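Local atomic coordinates of peptide ABC transporter, peptide-binding protein (Thermus thermophilus, PDB entry 2D5W), a protein that binds oligopeptides, here a pentapeptide, and probably delivers them to an ABC transporter for uptake. Residues S257-V260 with A261-G265; N440-S443 with A444-F447. All coordinates share one frame; numbering follows the deposited sequence.

Contact 1 of 2, residues S257-V260 with A261-G265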
ATOM      1  N   SER A 257      -9.319 -18.832  10.595  1.00  8.88           N
ATOM      2  CA  SER A 257      -9.228 -20.029   9.773  1.00  9.17           C
ATOM      3  C   SER A 257      -7.819 -20.120   9.178  1.00  8.31           C
ATOM      4  O   SER A 257      -7.269 -21.212   9.036  1.00  8.91           O
ATOM      5  CB  SER A 257     -10.280 -19.998   8.665  1.00  9.29           C
ATOM      6  OG  SER A 257     -11.583 -20.030   9.226  1.00 11.91           O
ATOM      7  N   LEU A 258      -7.227 -18.979   8.835  1.00  8.52           N
ATOM      8  CA  LEU A 258      -5.873 -18.990   8.291  1.00  7.83           C
ATOM      9  C   LEU A 258      -4.916 -19.446   9.391  1.00  7.96           C
ATOM     10  O   LEU A 258      -4.005 -20.232   9.142  1.00  8.82           O
ATOM     11  CB  LEU A 258      -5.474 -17.604   7.777  1.00  8.79           C
ATOM     12  CG  LEU A 258      -4.037 -17.477   7.250  1.00  8.20           C
ATOM     13  CD1 LEU A 258      -3.775 -18.472   6.129  1.00  9.36           C
ATOM     14  CD2 LEU A 258      -3.817 -16.057   6.762  1.00  9.29           C
ATOM     15  N   LEU A 259      -5.128 -18.956  10.611  1.00  8.36           N
ATOM     16  CA  LEU A 259      -4.292 -19.346  11.742  1.00  8.88           C
ATOM     17  C   LEU A 259      -4.323 -20.868  11.917  1.00  9.03           C
ATOM     18  O   LEU A 259      -3.281 -21.506  12.108  1.00  9.62           O
ATOM     19  CB  LEU A 259      -4.783 -18.667  13.025  1.00  9.36           C
ATOM     20  CG  LEU A 259      -4.072 -19.074  14.323  1.00 10.23           C
ATOM     21  CD1 LEU A 259      -2.592 -18.744  14.229  1.00 12.09           C
ATOM     22  CD2 LEU A 259      -4.703 -18.355  15.501  1.00 12.28           C
ATOM     23  N   VAL A 260      -5.515 -21.450  11.846  1.00  8.84           N
ATOM     24  CA  VAL A 260      -5.654 -22.894  11.991  1.00  9.56           C
ATOM     25  C   VAL A 260      -4.866 -23.612  10.894  1.00  9.48           C
ATOM     26  O   VAL A 260      -4.161 -24.585  11.162  1.00  9.15           O
ATOM     27  CB  VAL A 260      -7.147 -23.317  11.934  1.00 10.13           C
ATOM     28  CG1 VAL A 260      -7.268 -24.835  11.878  1.00 11.02           C
ATOM     29  CG2 VAL A 260      -7.883 -22.781  13.159  1.00 12.56           C
ATOM     30  N   ALA A 261      -4.972 -23.128   9.659  1.00  9.04           N
ATOM     31  CA  ALA A 261      -4.247 -23.747   8.553  1.00  8.40           C
ATOM     32  C   ALA A 261      -2.734 -23.641   8.768  1.00  8.16           C
ATOM     33  O   ALA A 261      -1.988 -24.594   8.524  1.00  9.50           O
ATOM     34  CB  ALA A 261      -4.645 -23.088   7.232  1.00  9.76           C
ATOM     35  N   VAL A 262      -2.276 -22.487   9.238  1.00  8.96           N
ATOM     36  CA  VAL A 262      -0.850 -22.291   9.482  1.00  9.24           C
ATOM     37  C   VAL A 262      -0.352 -23.237  10.578  1.00  9.49           C
ATOM     38  O   VAL A 262       0.718 -23.837  10.452  1.00  9.98           O
ATOM     39  CB  VAL A 262      -0.554 -20.820   9.864  1.00  8.95           C
ATOM     40  CG1 VAL A 262       0.886 -20.676  10.347  1.00 10.08           C
ATOM     41  CG2 VAL A 262      -0.785 -19.920   8.652  1.00 10.25           C
ATOM     42  N   ILE A 263      -1.131 -23.385  11.644  1.00  9.35           N
ATOM     43  CA  ILE A 263      -0.745 -24.287  12.726  1.00  9.70           C
ATOM     44  C   ILE A 263      -0.669 -25.725  12.207  1.00  9.70           C
ATOM     45  O   ILE A 263       0.204 -26.496  12.616  1.00 10.24           O
ATOM     46  CB  ILE A 263      -1.762 -24.230  13.889  1.00  9.70           C
ATOM     47  CG1 ILE A 263      -1.734 -22.842  14.538  1.00 10.98           C
ATOM     48  CG2 ILE A 263      -1.447 -25.313  14.920  1.00 10.98           C
ATOM     49  CD1 ILE A 263      -2.840 -22.612  15.543  1.00 12.80           C
ATOM     50  N   GLY A 264      -1.578 -26.068  11.297  1.00  9.47           N
ATOM     51  CA  GLY A 264      -1.638 -27.409  10.734  1.00 10.48           C
ATOM     52  C   GLY A 264      -0.398 -27.913  10.022  1.00 10.68           C
ATOM     53  O   GLY A 264      -0.195 -29.126   9.918  1.00 11.80           O
ATOM     54  N   GLY A 265       0.412 -27.001   9.493  1.00 10.47           N
ATOM     55  CA  GLY A 265       1.646 -27.401   8.841  1.00 11.56           C
ATOM     56  C   GLY A 265       1.721 -27.459   7.328  1.00 10.67           C
ATOM     57  O   GLY A 265       2.808 -27.671   6.794  1.00 12.72           O
TER
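Leu-259 and Ile-263, one turn apart on a helix, touch through branches their first torsions turn toward each other. Leu-259 sends CG anti to its backbone N (chi1 175°), which carries the branch forward along the helix. Ile-263 has CG1 beside its own N (chi1 -65°), which sends CD1 back toward Leu-259. CD1 of Ile-263 reaches CG of Leu-259 at 3.9 Å, and the two chains cross at a slant. CG1 of Ile-263 also lies 3.2 Å from Leu-259 O. Both residues rest on Gln-284 and Leu-285 of helix 283-286. One residue earlier in each segment, CD1 of Leu-258 makes a looser touch of 4.2 Å with CG2 of Val-262. That same CG2 sits 3.3 Å from Leu-258 O.

Four i to i+4 backbone bonds hold this spacing. Val-262 N to Leu-258 O is 2.8 Å, and Ile-263 N to Leu-259 O is 2.9 Å. Ala-261 N bonds to Ser-257 O, and Gly-264 N bonds to Val-260 O at 3.0 Å. Gly-265 then leaves helical geometry with a positive phi of 101°, where a side chain would jam against the preceding carbonyl. Gly-265 O and Ile-263 O are taken up by Arg-557 and Arg-292. This is a regular alpha-helix that stops at a glycine. It lies on the connection between strands 246-251 and 269-270 of one sheet, a beta-alpha-beta crossover.

Contact 2 of 2, residues N440-S443 with A444-F447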
ATOM      1  N   ASN A 440     -18.957  -4.457   6.336  1.00 10.10           N
ATOM      2  CA  ASN A 440     -17.680  -5.023   5.934  1.00  9.56           C
ATOM      3  C   ASN A 440     -17.751  -5.852   4.663  1.00  9.83           C
ATOM      4  O   ASN A 440     -18.804  -6.380   4.302  1.00 11.03           O
ATOM      5  CB  ASN A 440     -17.119  -5.889   7.063  1.00  9.76           C
ATOM      6  CG  ASN A 440     -16.994  -5.138   8.376  1.00  8.54           C
ATOM      7  OD1 ASN A 440     -16.884  -3.909   8.404  1.00  9.46           O
ATOM      8  ND2 ASN A 440     -16.991  -5.881   9.475  1.00 10.05           N
ATOM      9  N   ALA A 441     -16.611  -5.966   3.991  1.00  9.84           N
ATOM     10  CA  ALA A 441     -16.511  -6.742   2.763  1.00  9.42           C
ATOM     11  C   ALA A 441     -15.058  -7.174   2.599  1.00  9.53           C
ATOM     12  O   ALA A 441     -14.177  -6.686   3.307  1.00  9.94           O
ATOM     13  CB  ALA A 441     -16.966  -5.900   1.565  1.00 10.96           C
ATOM     14  N   PRO A 442     -14.783  -8.096   1.669  1.00  9.17           N
ATOM     15  CA  PRO A 442     -13.405  -8.555   1.462  1.00  9.95           C
ATOM     16  C   PRO A 442     -12.463  -7.463   0.967  1.00  9.07           C
ATOM     17  O   PRO A 442     -12.892  -6.470   0.372  1.00  8.92           O
ATOM     18  CB  PRO A 442     -13.554  -9.661   0.415  1.00 11.20           C
ATOM     19  CG  PRO A 442     -14.960 -10.140   0.593  1.00 11.82           C
ATOM     20  CD  PRO A 442     -15.721  -8.862   0.828  1.00 10.02           C
ATOM     21  N   SER A 443     -11.175  -7.672   1.217  1.00  9.12           N
ATOM     22  CA  SER A 443     -10.120  -6.772   0.774  1.00  9.07           C
ATOM     23  C   SER A 443     -10.248  -6.523  -0.734  1.00  9.42           C
ATOM     24  O   SER A 443     -10.118  -5.391  -1.198  1.00  9.78           O
ATOM     25  CB  SER A 443      -8.762  -7.409   1.099  1.00  9.39           C
ATOM     26  OG  SER A 443      -7.695  -6.785   0.405  1.00  9.00           O
ATOM     27  N   ALA A 444     -10.519  -7.586  -1.487  1.00  8.86           N
ATOM     28  CA  ALA A 444     -10.651  -7.490  -2.941  1.00  9.60           C
ATOM     29  C   ALA A 444     -11.797  -6.579  -3.371  1.00 10.09           C
ATOM     30  O   ALA A 444     -11.846  -6.137  -4.521  1.00 11.49           O
ATOM     31  CB  ALA A 444     -10.831  -8.880  -3.539  1.00 10.96           C
ATOM     32  N   VAL A 445     -12.719  -6.311  -2.453  1.00  8.64           N
ATOM     33  CA  VAL A 445     -13.852  -5.436  -2.730  1.00  9.67           C
ATOM     34  C   VAL A 445     -13.613  -4.015  -2.217  1.00  9.83           C
ATOM     35  O   VAL A 445     -13.679  -3.054  -2.983  1.00 10.43           O
ATOM     36  CB  VAL A 445     -15.155  -5.977  -2.084  1.00 10.01           C
ATOM     37  CG1 VAL A 445     -16.278  -4.955  -2.235  1.00 12.39           C
ATOM     38  CG2 VAL A 445     -15.560  -7.285  -2.747  1.00 13.11           C
ATOM     39  N   VAL A 446     -13.303  -3.877  -0.931  1.00  9.39           N
ATOM     40  CA  VAL A 446     -13.123  -2.546  -0.358  1.00  9.64           C
ATOM     41  C   VAL A 446     -11.898  -1.776  -0.827  1.00  9.36           C
ATOM     42  O   VAL A 446     -11.883  -0.546  -0.776  1.00 10.45           O
ATOM     43  CB  VAL A 446     -13.134  -2.581   1.197  1.00  9.92           C
ATOM     44  CG1 VAL A 446     -14.439  -3.187   1.690  1.00 10.53           C
ATOM     45  CG2 VAL A 446     -11.937  -3.360   1.731  1.00 10.10           C
ATOM     46  N   PHE A 447     -10.877  -2.483  -1.300  1.00  8.57           N
ATOM     47  CA  PHE A 447      -9.668  -1.814  -1.761  1.00  9.58           C
ATOM     48  C   PHE A 447      -9.619  -1.629  -3.277  1.00  9.24           C
ATOM     49  O   PHE A 447      -8.612  -1.173  -3.816  1.00 10.68           O
ATOM     50  CB  PHE A 447      -8.429  -2.563  -1.256  1.00  8.28           C
ATOM     51  CG  PHE A 447      -8.296  -2.571   0.249  1.00  8.33           C
ATOM     52  CD1 PHE A 447      -7.790  -3.691   0.897  1.00  9.10           C
ATOM     53  CD2 PHE A 447      -8.678  -1.469   1.018  1.00  9.33           C
ATOM     54  CE1 PHE A 447      -7.666  -3.724   2.284  1.00  9.43           C
ATOM     55  CE2 PHE A 447      -8.554  -1.493   2.414  1.00  8.88           C
ATOM     56  CZ  PHE A 447      -8.048  -2.625   3.042  1.00  8.28           C
TER
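Pro-442 and Val-446 are joined by a backbone hydrogen bond. Val-446 N lies 2.9 Å from Pro-442 O and nearly in line with its C=O bond. Val-445 N reaches the same oxygen at 2.8 Å, but from above the carbonyl plane, 58° out of it. Two N-H groups therefore grip one acceptor. Phe-447 N bonds to Ser-443 O at 3.0 Å.

This is the start of the short helix 443-446, with Pro-442 at the N-cap. The loop before it comes from strand 435-438 in this protein of the solute-binding protein family 5, a periplasmic-binding-protein type.

Apolar contacts join the residues ahead of the helix to its valines. Ala-441 CB sits 3.7 Å from Val-446 CG1 and 4.0 Å from Val-445 CG1. The ring atom CD of Pro-442 lies alongside Val-445 CG2 at 3.9 Å.

The aromatic ring makes the last group. Ser-443 turns OG away from its own N (chi1 165°), which sets it at the ring edge, 3.1 Å from Phe-447 CD1. Gln-14 and Gln-30 hydrogen-bond this hydroxyl. CG2 of Val-446 lies over one face of the ring. With an alanine in place of Phe-447, the peptide side chain that packs on it and Phe-466, which meets the ring edge-to-face, would probably lose their aromatic partner, and a gap would open beside Val-446 CG2.

Contact 1 comes first along the chain, and contact 2 lies well beyond it. Their centres are 22 Å apart. Their nearest atoms are about 11 Å apart, so they do not touch. Two loops approach both contacts. Leu-258 of contact 1 rests on Ser-13, and the next residue, Gln-14, hydrogen-bonds Ser-443 of contact 2. Pro-442 touches Gln-253, just ahead of helix 255-264. Contact 2 touches the bound peptide through Phe-447. Contact 2 is also nearer the middle of the chain, about 14 Å from its centre against 25 Å for contact 1.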